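Local structure of folylpolyglutamate synthase (FolC) (6K8C) at residues L77-P82 with L127-L132; V49-G54 with S151-K156; P28-Q33 with Y121-T126. The protein probably catalyses ATP-dependent addition of glutamate to dihydropteroate, forming dihydrofolate, and of further glutamates to tetrahydrofolates, building folylpolyglutamates. One frame throughout, in Å; residues are numbered along the deposited sequence.

Contact 1: residues L77-P82 with L127-L132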
loop_
_atom_site.group_PDB
_atom_site.type_symbol
_atom_site.label_atom_id
_atom_site.label_comp_id
_atom_site.label_asym_id
_atom_site.label_seq_id
_atom_site.Cartn_x
_atom_site.Cartn_y
_atom_site.Cartn_z
ATOM N N LEU A 77 4.859 11.226 -8.841
ATOM C CA LEU A 77 4.345 11.159 -7.482
ATOM C C LEU A 77 3.586 9.856 -7.299
ATOM O O LEU A 77 2.701 9.532 -8.098
ATOM C CB LEU A 77 3.426 12.339 -7.161
ATOM C CG LEU A 77 3.070 12.395 -5.670
ATOM C CD1 LEU A 77 3.032 13.840 -5.214
ATOM C CD2 LEU A 77 1.748 11.702 -5.356
ATOM N N HIS A 78 3.919 9.127 -6.237
ATOM C CA HIS A 78 3.243 7.888 -5.883
ATOM C C HIS A 78 2.411 8.133 -4.632
ATOM O O HIS A 78 2.960 8.414 -3.561
ATOM C CB HIS A 78 4.245 6.758 -5.651
ATOM C CG HIS A 78 3.607 5.428 -5.408
ATOM N ND1 HIS A 78 4.256 4.395 -4.766
ATOM C CD2 HIS A 78 2.379 4.959 -5.730
ATOM C CE1 HIS A 78 3.458 3.343 -4.712
ATOM N NE2 HIS A 78 2.313 3.658 -5.289
ATOM N N PHE A 79 1.097 8.023 -4.776
ATOM C CA PHE A 79 0.140 8.286 -3.708
ATOM C C PHE A 79 -0.359 6.953 -3.165
ATOM O O PHE A 79 -0.956 6.175 -3.908
ATOM C CB PHE A 79 -1.018 9.117 -4.257
ATOM C CG PHE A 79 -2.146 9.335 -3.287
ATOM C CD1 PHE A 79 -1.938 10.013 -2.100
ATOM C CD2 PHE A 79 -3.425 8.891 -3.591
ATOM C CE1 PHE A 79 -2.983 10.230 -1.224
ATOM C CE2 PHE A 79 -4.475 9.105 -2.719
ATOM C CZ PHE A 79 -4.254 9.776 -1.537
ATOM N N THR A 80 -0.118 6.690 -1.879
ATOM C CA THR A 80 -0.486 5.417 -1.266
ATOM C C THR A 80 -1.296 5.659 0.001
ATOM O O THR A 80 -1.408 6.783 0.488
ATOM C CB THR A 80 0.750 4.576 -0.925
ATOM O OG1 THR A 80 1.559 5.284 0.024
ATOM C CG2 THR A 80 1.562 4.301 -2.175
ATOM N N SER A 81 -1.866 4.583 0.541
ATOM C CA SER A 81 -2.597 4.675 1.798
ATOM C C SER A 81 -2.659 3.288 2.419
ATOM O O SER A 81 -2.600 2.291 1.692
ATOM C CB SER A 81 -4.011 5.234 1.580
ATOM O OG SER A 81 -4.829 4.295 0.911
ATOM N N PRO A 82 -2.730 3.187 3.762
ATOM C CA PRO A 82 -2.622 4.327 4.673
ATOM C C PRO A 82 -1.156 4.612 4.950
ATOM O O PRO A 82 -0.344 4.477 4.045
ATOM C CB PRO A 82 -3.351 3.843 5.925
ATOM C CG PRO A 82 -3.053 2.372 5.957
ATOM C CD PRO A 82 -2.898 1.921 4.501
ATOM N N LEU A 127 -6.632 15.353 -2.857
ATOM C CA LEU A 127 -6.362 16.687 -3.387
ATOM C C LEU A 127 -4.928 17.110 -3.108
ATOM O O LEU A 127 -4.290 17.752 -3.950
ATOM C CB LEU A 127 -7.335 17.718 -2.799
ATOM C CG LEU A 127 -8.814 17.596 -3.172
ATOM C CD1 LEU A 127 -9.577 18.805 -2.621
ATOM C CD2 LEU A 127 -9.011 17.476 -4.678
ATOM N N LEU A 128 -4.408 16.774 -1.924
ATOM C CA LEU A 128 -3.017 17.082 -1.622
ATOM C C LEU A 128 -2.079 16.394 -2.611
ATOM O O LEU A 128 -1.089 16.988 -3.058
ATOM C CB LEU A 128 -2.685 16.669 -0.187
ATOM C CG LEU A 128 -3.224 17.547 0.945
ATOM C CD1 LEU A 128 -3.000 16.867 2.285
ATOM C CD2 LEU A 128 -2.576 18.925 0.914
ATOM N N ALA A 129 -2.379 15.144 -2.970
ATOM C CA ALA A 129 -1.556 14.442 -3.951
ATOM C C ALA A 129 -1.572 15.158 -5.297
ATOM O O ALA A 129 -0.524 15.330 -5.929
ATOM C CB ALA A 129 -2.034 12.993 -4.103
ATOM N N VAL A 130 -2.754 15.581 -5.752
ATOM C CA VAL A 130 -2.846 16.278 -7.033
ATOM C C VAL A 130 -2.095 17.601 -6.975
ATOM O O VAL A 130 -1.415 17.984 -7.936
ATOM C CB VAL A 130 -4.317 16.485 -7.432
ATOM C CG1 VAL A 130 -4.409 17.218 -8.780
ATOM C CG2 VAL A 130 -5.046 15.158 -7.479
ATOM N N MET A 131 -2.204 18.322 -5.854
ATOM C CA MET A 131 -1.468 19.576 -5.705
ATOM C C MET A 131 0.035 19.332 -5.765
ATOM O O MET A 131 0.774 20.056 -6.446
ATOM C CB MET A 131 -1.845 20.259 -4.387
ATOM C CG MET A 131 -3.149 21.035 -4.428
ATOM S SD MET A 131 -3.072 22.505 -5.481
ATOM C CE MET A 131 -1.843 23.475 -4.613
ATOM N N LEU A 132 0.503 18.302 -5.058
ATOM C CA LEU A 132 1.926 17.996 -5.034
ATOM C C LEU A 132 2.446 17.525 -6.383
ATOM O O LEU A 132 3.644 17.669 -6.648
ATOM C CB LEU A 132 2.210 16.935 -3.976
ATOM C CG LEU A 132 2.020 17.376 -2.530
ATOM C CD1 LEU A 132 2.110 16.179 -1.600
ATOM C CD2 LEU A 132 3.049 18.426 -2.161
#
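The methyl of A129 sits over one face of the F79 ring, and this CH-pi contact is the centre of the fit between strand 76-79 and helix 121-132. A129 CB lies 4.0 Å from the ring centroid of F79 and 28° off the ring normal, displaced toward the CD1 side, where A129 CB comes within 3.6 Å of F79 CD1. A side chain no longer than one methyl lets the broad ring lie close against the helix, and the alpha carbons of F79 and A129 are only 6.4 Å apart. Two residues earlier, on the same face of the strand, L77 supplies the second bump. With CG swung anti to the backbone N (chi1 -171°), its forked end reaches up to the helix: L77 CD1 enters the hollow between A129 and L132, 3.9 Å from A129 O and a tight 3.4 Å from L132 CB, while L77 CD2 stays at 4.2 Å from A129 CB. A129 is thus wedged between the leucine fork and the phenyl face. The side chains that meet are all apolar; H78, between the two knobs, points to the other face of the sheet, where its ND1 is hydrogen-bonded to R63. The segments run almost exactly antiparallel (175°), 9.2 Å apart. Helix 121-132 thus runs back over strand 76-79 and leads into its parallel neighbour 138-142, as in an alpha/beta P-loop NTPase fold.

Contact 2: residues V49-G54 with S151-K156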
loop_
_atom_site.group_PDB
_atom_site.type_symbol
_atom_site.label_atom_id
_atom_site.label_comp_id
_atom_site.label_asym_id
_atom_site.label_seq_id
_atom_site.Cartn_x
_atom_site.Cartn_y
_atom_site.Cartn_z
ATOM N N VAL A 49 -1.972 9.751 -15.482
ATOM C CA VAL A 49 -2.413 9.184 -14.213
ATOM C C VAL A 49 -2.520 7.677 -14.359
ATOM O O VAL A 49 -3.214 7.185 -15.254
ATOM C CB VAL A 49 -3.759 9.782 -13.772
ATOM C CG1 VAL A 49 -4.369 8.954 -12.633
ATOM C CG2 VAL A 49 -3.580 11.232 -13.362
ATOM N N ILE A 50 -1.862 6.946 -13.463
ATOM C CA ILE A 50 -1.940 5.490 -13.421
ATOM C C ILE A 50 -2.716 5.095 -12.171
ATOM O O ILE A 50 -2.290 5.389 -11.050
ATOM C CB ILE A 50 -0.547 4.848 -13.434
ATOM C CG1 ILE A 50 0.192 5.236 -14.719
ATOM C CG2 ILE A 50 -0.675 3.337 -13.345
ATOM C CD1 ILE A 50 1.258 6.266 -14.520
ATOM N N HIS A 51 -3.848 4.430 -12.361
ATOM C CA HIS A 51 -4.733 4.055 -11.261
ATOM C C HIS A 51 -4.404 2.628 -10.831
ATOM O O HIS A 51 -4.619 1.683 -11.593
ATOM C CB HIS A 51 -6.191 4.172 -11.702
ATOM C CG HIS A 51 -7.170 4.296 -10.576
ATOM N ND1 HIS A 51 -8.511 4.009 -10.728
ATOM C CD2 HIS A 51 -7.013 4.685 -9.289
ATOM C CE1 HIS A 51 -9.136 4.213 -9.581
ATOM N NE2 HIS A 51 -8.250 4.623 -8.692
ATOM N N VAL A 52 -3.904 2.468 -9.609
ATOM C CA VAL A 52 -3.562 1.158 -9.063
ATOM C C VAL A 52 -4.729 0.678 -8.203
ATOM O O VAL A 52 -5.064 1.304 -7.190
ATOM C CB VAL A 52 -2.254 1.212 -8.255
ATOM C CG1 VAL A 52 -1.900 -0.170 -7.728
ATOM C CG2 VAL A 52 -1.118 1.745 -9.123
ATOM N N VAL A 53 -5.346 -0.431 -8.610
ATOM C CA VAL A 53 -6.557 -0.961 -7.993
ATOM C C VAL A 53 -6.345 -2.441 -7.709
ATOM O O VAL A 53 -5.798 -3.166 -8.546
ATOM C CB VAL A 53 -7.785 -0.754 -8.908
ATOM C CG1 VAL A 53 -9.015 -1.442 -8.338
ATOM C CG2 VAL A 53 -8.059 0.733 -9.115
ATOM N N GLY A 54 -6.775 -2.894 -6.542
ATOM C CA GLY A 54 -6.666 -4.300 -6.210
ATOM C C GLY A 54 -6.690 -4.509 -4.709
ATOM O O GLY A 54 -6.943 -3.589 -3.937
ATOM N N SER A 151 -12.490 8.090 -4.213
ATOM C CA SER A 151 -12.158 9.447 -4.629
ATOM C C SER A 151 -11.180 9.456 -5.798
ATOM O O SER A 151 -11.271 10.328 -6.670
ATOM C CB SER A 151 -11.591 10.235 -3.448
ATOM O OG SER A 151 -10.288 9.800 -3.115
ATOM N N THR A 152 -10.250 8.493 -5.848
ATOM C CA THR A 152 -9.286 8.469 -6.944
ATOM C C THR A 152 -9.946 8.176 -8.284
ATOM O O THR A 152 -9.336 8.428 -9.329
ATOM C CB THR A 152 -8.182 7.443 -6.677
ATOM O OG1 THR A 152 -8.763 6.143 -6.499
ATOM C CG2 THR A 152 -7.389 7.821 -5.441
ATOM N N ASN A 153 -11.180 7.667 -8.277
ATOM C CA ASN A 153 -11.905 7.415 -9.519
ATOM C C ASN A 153 -12.257 8.689 -10.274
ATOM O O ASN A 153 -12.565 8.617 -11.469
ATOM C CB ASN A 153 -13.191 6.639 -9.232
ATOM C CG ASN A 153 -12.988 5.149 -9.291
ATOM O OD1 ASN A 153 -12.342 4.643 -10.207
ATOM N ND2 ASN A 153 -13.533 4.434 -8.310
ATOM N N ALA A 154 -12.238 9.847 -9.610
ATOM C CA ALA A 154 -12.678 11.083 -10.241
ATOM C C ALA A 154 -11.639 11.669 -11.186
ATOM O O ALA A 154 -11.987 12.504 -12.026
ATOM C CB ALA A 154 -13.042 12.121 -9.174
ATOM N N LEU A 155 -10.382 11.263 -11.066
ATOM C CA LEU A 155 -9.337 11.787 -11.932
ATOM C C LEU A 155 -9.335 11.035 -13.257
ATOM O O LEU A 155 -9.580 9.826 -13.304
ATOM C CB LEU A 155 -7.974 11.670 -11.246
ATOM C CG LEU A 155 -7.611 12.718 -10.191
ATOM C CD1 LEU A 155 -8.402 12.511 -8.909
ATOM C CD2 LEU A 155 -6.123 12.666 -9.904
ATOM N N LYS A 156 -9.089 11.757 -14.346
ATOM C CA LYS A 156 -8.967 11.096 -15.637
ATOM C C LYS A 156 -7.725 10.214 -15.632
ATOM O O LYS A 156 -6.674 10.594 -15.109
ATOM C CB LYS A 156 -8.899 12.120 -16.771
ATOM C CG LYS A 156 -10.267 12.586 -17.259
ATOM C CD LYS A 156 -10.149 13.714 -18.273
ATOM C CE LYS A 156 -11.430 14.534 -18.340
ATOM N NZ LYS A 156 -11.282 15.720 -19.229
#
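H51, on a central strand of the P-loop NTPase-like sheet, meets T152 in the connection that leads from strand 138-142 to strand 159-162, and these two side chains make the tight part of the contact. H51 NE2 donates to T152 OG1 at 2.7 Å, with an N-H...O angle of 148° and the oxygen tilted 21° from the ring plane. T152 holds OG1 between its backbone N and carbonyl carbon, which turns the hydroxyl toward the histidine; the same oxygen is hydrogen-bonded to D150. The imidazole is sandwiched: V53 CG2 lies 3.6 Å above the ring plane over its centre, and T152 O covers the rim of the opposite face. V49 adds a close but narrow contact, its CB 3.3 Å from the backbone K156 O. The loose side begins with the lysine chain, which turns away to solvent, where its NZ has a long, weak ion pair with E44. L155 packs instead on L141 and V130. At the margin of the histidine, N153 starts away from the strand and bends its amide back, the amide plane standing 79° to the ring. Its buried OD1, which has no hydrogen-bond partner, lies near the ring plane, 3.3 Å from H51 CE1.

Contact 3: residues P28-Q33 with Y121-T126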
loop_
_atom_site.group_PDB
_atom_site.type_symbol
_atom_site.label_atom_id
_atom_site.label_comp_id
_atom_site.label_asym_id
_atom_site.label_seq_id
_atom_site.Cartn_x
_atom_site.Cartn_y
_atom_site.Cartn_z
ATOM N N PRO A 28 -21.086 9.593 -3.104
ATOM C CA PRO A 28 -20.243 9.605 -4.313
ATOM C C PRO A 28 -20.262 10.927 -5.058
ATOM O O PRO A 28 -19.219 11.375 -5.550
ATOM C CB PRO A 28 -20.847 8.476 -5.157
ATOM C CG PRO A 28 -21.455 7.547 -4.160
ATOM C CD PRO A 28 -21.951 8.402 -3.032
ATOM N N SER A 29 -21.425 11.574 -5.145
ATOM C CA SER A 29 -21.506 12.854 -5.835
ATOM C C SER A 29 -20.664 13.929 -5.161
ATOM O O SER A 29 -20.338 14.934 -5.804
ATOM C CB SER A 29 -22.965 13.312 -5.930
ATOM O OG SER A 29 -23.482 13.663 -4.657
ATOM N N ARG A 30 -20.293 13.739 -3.891
ATOM C CA ARG A 30 -19.559 14.777 -3.176
ATOM C C ARG A 30 -18.198 15.025 -3.812
ATOM O O ARG A 30 -17.881 16.151 -4.214
ATOM C CB ARG A 30 -19.403 14.413 -1.696
ATOM C CG ARG A 30 -18.756 15.529 -0.881
ATOM C CD ARG A 30 -18.626 15.192 0.602
ATOM N NE ARG A 30 -17.771 14.030 0.839
ATOM C CZ ARG A 30 -18.210 12.874 1.320
ATOM N NH1 ARG A 30 -19.497 12.731 1.618
ATOM N NH2 ARG A 30 -17.368 11.865 1.503
ATOM N N PHE A 31 -17.364 13.984 -3.913
ATOM C CA PHE A 31 -16.012 14.245 -4.391
ATOM C C PHE A 31 -15.988 14.609 -5.868
ATOM O O PHE A 31 -15.141 15.405 -6.288
ATOM C CB PHE A 31 -15.076 13.066 -4.144
ATOM C CG PHE A 31 -13.638 13.420 -4.377
ATOM C CD1 PHE A 31 -12.986 14.274 -3.511
ATOM C CD2 PHE A 31 -12.961 12.959 -5.495
ATOM C CE1 PHE A 31 -11.672 14.635 -3.720
ATOM C CE2 PHE A 31 -11.646 13.318 -5.714
ATOM C CZ PHE A 31 -10.997 14.157 -4.823
ATOM N N ILE A 32 -16.893 14.041 -6.669
ATOM C CA ILE A 32 -17.008 14.477 -8.061
ATOM C C ILE A 32 -17.210 15.983 -8.114
ATOM O O ILE A 32 -16.590 16.686 -8.925
ATOM C CB ILE A 32 -18.149 13.724 -8.770
ATOM C CG1 ILE A 32 -17.791 12.249 -8.945
ATOM C CG2 ILE A 32 -18.446 14.357 -10.128
ATOM C CD1 ILE A 32 -18.995 11.346 -9.105
ATOM N N GLN A 33 -18.052 16.508 -7.222
ATOM C CA GLN A 33 -18.254 17.949 -7.146
ATOM C C GLN A 33 -17.035 18.650 -6.556
ATOM O O GLN A 33 -16.629 19.712 -7.045
ATOM C CB GLN A 33 -19.508 18.246 -6.321
ATOM C CG GLN A 33 -19.880 19.708 -6.237
ATOM C CD GLN A 33 -21.024 19.952 -5.269
ATOM O OE1 GLN A 33 -21.614 19.011 -4.734
ATOM N NE2 GLN A 33 -21.342 21.220 -5.037
ATOM N N TYR A 121 -11.392 12.809 5.104
ATOM C CA TYR A 121 -9.958 12.655 5.327
ATOM C C TYR A 121 -9.245 12.174 4.063
ATOM O O TYR A 121 -8.292 12.806 3.589
ATOM C CB TYR A 121 -9.737 11.684 6.490
ATOM C CG TYR A 121 -8.298 11.407 6.862
ATOM C CD1 TYR A 121 -7.579 10.400 6.230
ATOM C CD2 TYR A 121 -7.671 12.127 7.873
ATOM C CE1 TYR A 121 -6.273 10.133 6.579
ATOM C CE2 TYR A 121 -6.364 11.864 8.230
ATOM C CZ TYR A 121 -5.669 10.863 7.580
ATOM O OH TYR A 121 -4.368 10.587 7.933
ATOM N N PHE A 122 -9.711 11.068 3.491
ATOM C CA PHE A 122 -9.039 10.516 2.320
ATOM C C PHE A 122 -9.239 11.392 1.090
ATOM O O PHE A 122 -8.337 11.488 0.251
ATOM C CB PHE A 122 -9.527 9.094 2.041
ATOM C CG PHE A 122 -8.817 8.431 0.885
ATOM C CD1 PHE A 122 -7.493 8.042 1.004
ATOM C CD2 PHE A 122 -9.466 8.225 -0.324
ATOM C CE1 PHE A 122 -6.829 7.440 -0.059
ATOM C CE2 PHE A 122 -8.809 7.627 -1.389
ATOM C CZ PHE A 122 -7.491 7.235 -1.257
ATOM N N GLU A 123 -10.401 12.043 0.969
ATOM C CA GLU A 123 -10.615 12.965 -0.144
ATOM C C GLU A 123 -9.637 14.133 -0.093
ATOM O O GLU A 123 -9.142 14.582 -1.135
ATOM C CB GLU A 123 -12.067 13.460 -0.148
ATOM C CG GLU A 123 -13.056 12.365 -0.575
ATOM C CD GLU A 123 -14.499 12.709 -0.274
ATOM O OE1 GLU A 123 -14.760 13.764 0.346
ATOM O OE2 GLU A 123 -15.380 11.919 -0.665
ATOM N N TYR A 124 -9.332 14.633 1.110
ATOM C CA TYR A 124 -8.359 15.716 1.229
ATOM C C TYR A 124 -6.951 15.240 0.885
ATOM O O TYR A 124 -6.182 15.970 0.246
ATOM C CB TYR A 124 -8.387 16.308 2.636
ATOM C CG TYR A 124 -7.701 17.650 2.718
ATOM C CD1 TYR A 124 -8.165 18.733 1.977
ATOM C CD2 TYR A 124 -6.581 17.832 3.515
ATOM C CE1 TYR A 124 -7.538 19.961 2.040
ATOM C CE2 TYR A 124 -5.951 19.057 3.585
ATOM C CZ TYR A 124 -6.433 20.116 2.845
ATOM O OH TYR A 124 -5.803 21.331 2.911
ATOM N N ALA A 125 -6.588 14.028 1.322
ATOM C CA ALA A 125 -5.300 13.456 0.933
ATOM C C ALA A 125 -5.177 13.372 -0.583
ATOM O O ALA A 125 -4.108 13.645 -1.144
ATOM C CB ALA A 125 -5.128 12.070 1.563
ATOM N N THR A 126 -6.270 13.010 -1.261
ATOM C CA THR A 126 -6.262 12.935 -2.720
ATOM C C THR A 126 -5.972 14.296 -3.344
ATOM O O THR A 126 -5.157 14.404 -4.266
ATOM C CB THR A 126 -7.600 12.378 -3.223
ATOM O OG1 THR A 126 -7.808 11.066 -2.680
ATOM C CG2 THR A 126 -7.621 12.289 -4.747
HETATM O O HOH W 1 -17.486 11.610 -2.286
#
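R30 and E123 are joined by a salt bridge with two hydrogen bonds of unequal quality. R30 NE points to E123 OE1 at 3.1 Å in a nearly straight bond (165°), lying in the guanidinium plane and using the carboxylate's syn lone pair. R30 NH2 reaches E123 OE2 at 2.9 Å, but this bond is bent and weak; the two planes are 49° apart. A bend of the arginine chain at chi3 folds its guanidinium back to the carboxylate. Beneath the charges lies an apolar layer. F31 CD1 touches E123 CG at 3.5 Å, the ring and the glutamate stem lying alongside each other and pointing opposite ways, and further down the helix F31 CZ meets T126 CG2 at 3.9 Å. In the next shell, E123 is held at both oxygens: OE1 also accepts from S120 N, just before the helix segment, and a water bridges F31 N (2.9 Å) to E123 OE2 (2.7 Å). This multiple grip on the buried carboxylate probably keeps it ionised. T126 turns its hydroxyl to S151 and leaves its methyl for the phenylalanine. Segments 28-33 and 121-126 run roughly parallel, crossing at -23° with axes 11.4 Å apart, a distance spanned by the long side chains. Helix 28-41 packs beside helix 121-132, which itself lies on F79 of the sheet, and F31 also touches S151; the pair belongs to the helical layer on one face of the P-loop NTPase-like sheet.

How the contacts relate
All three contacts are largely buried and lie on the same side of the chain's centre, with their own centres about 11 to 13 Å apart. Contacts 1 and 2 reach the same mixed sheet, contact 1 through strand 76-79 and contact 2 through strand 48-53; contacts 1 and 3 share helix 121-132. Contact 1, closest to the chain's centre, joins apolar side chains alone. Contact 2 is polar at its heart and opens to solvent at K156, whereas contact 3, farthest out, rests on a salt bridge and a water. They interlock: F79 packs against F122, V130 CG2 lies 3.6 Å from L155 CD2, and S151 OG probably hydrogen-bonds T126 OG1, 2.8 Å away.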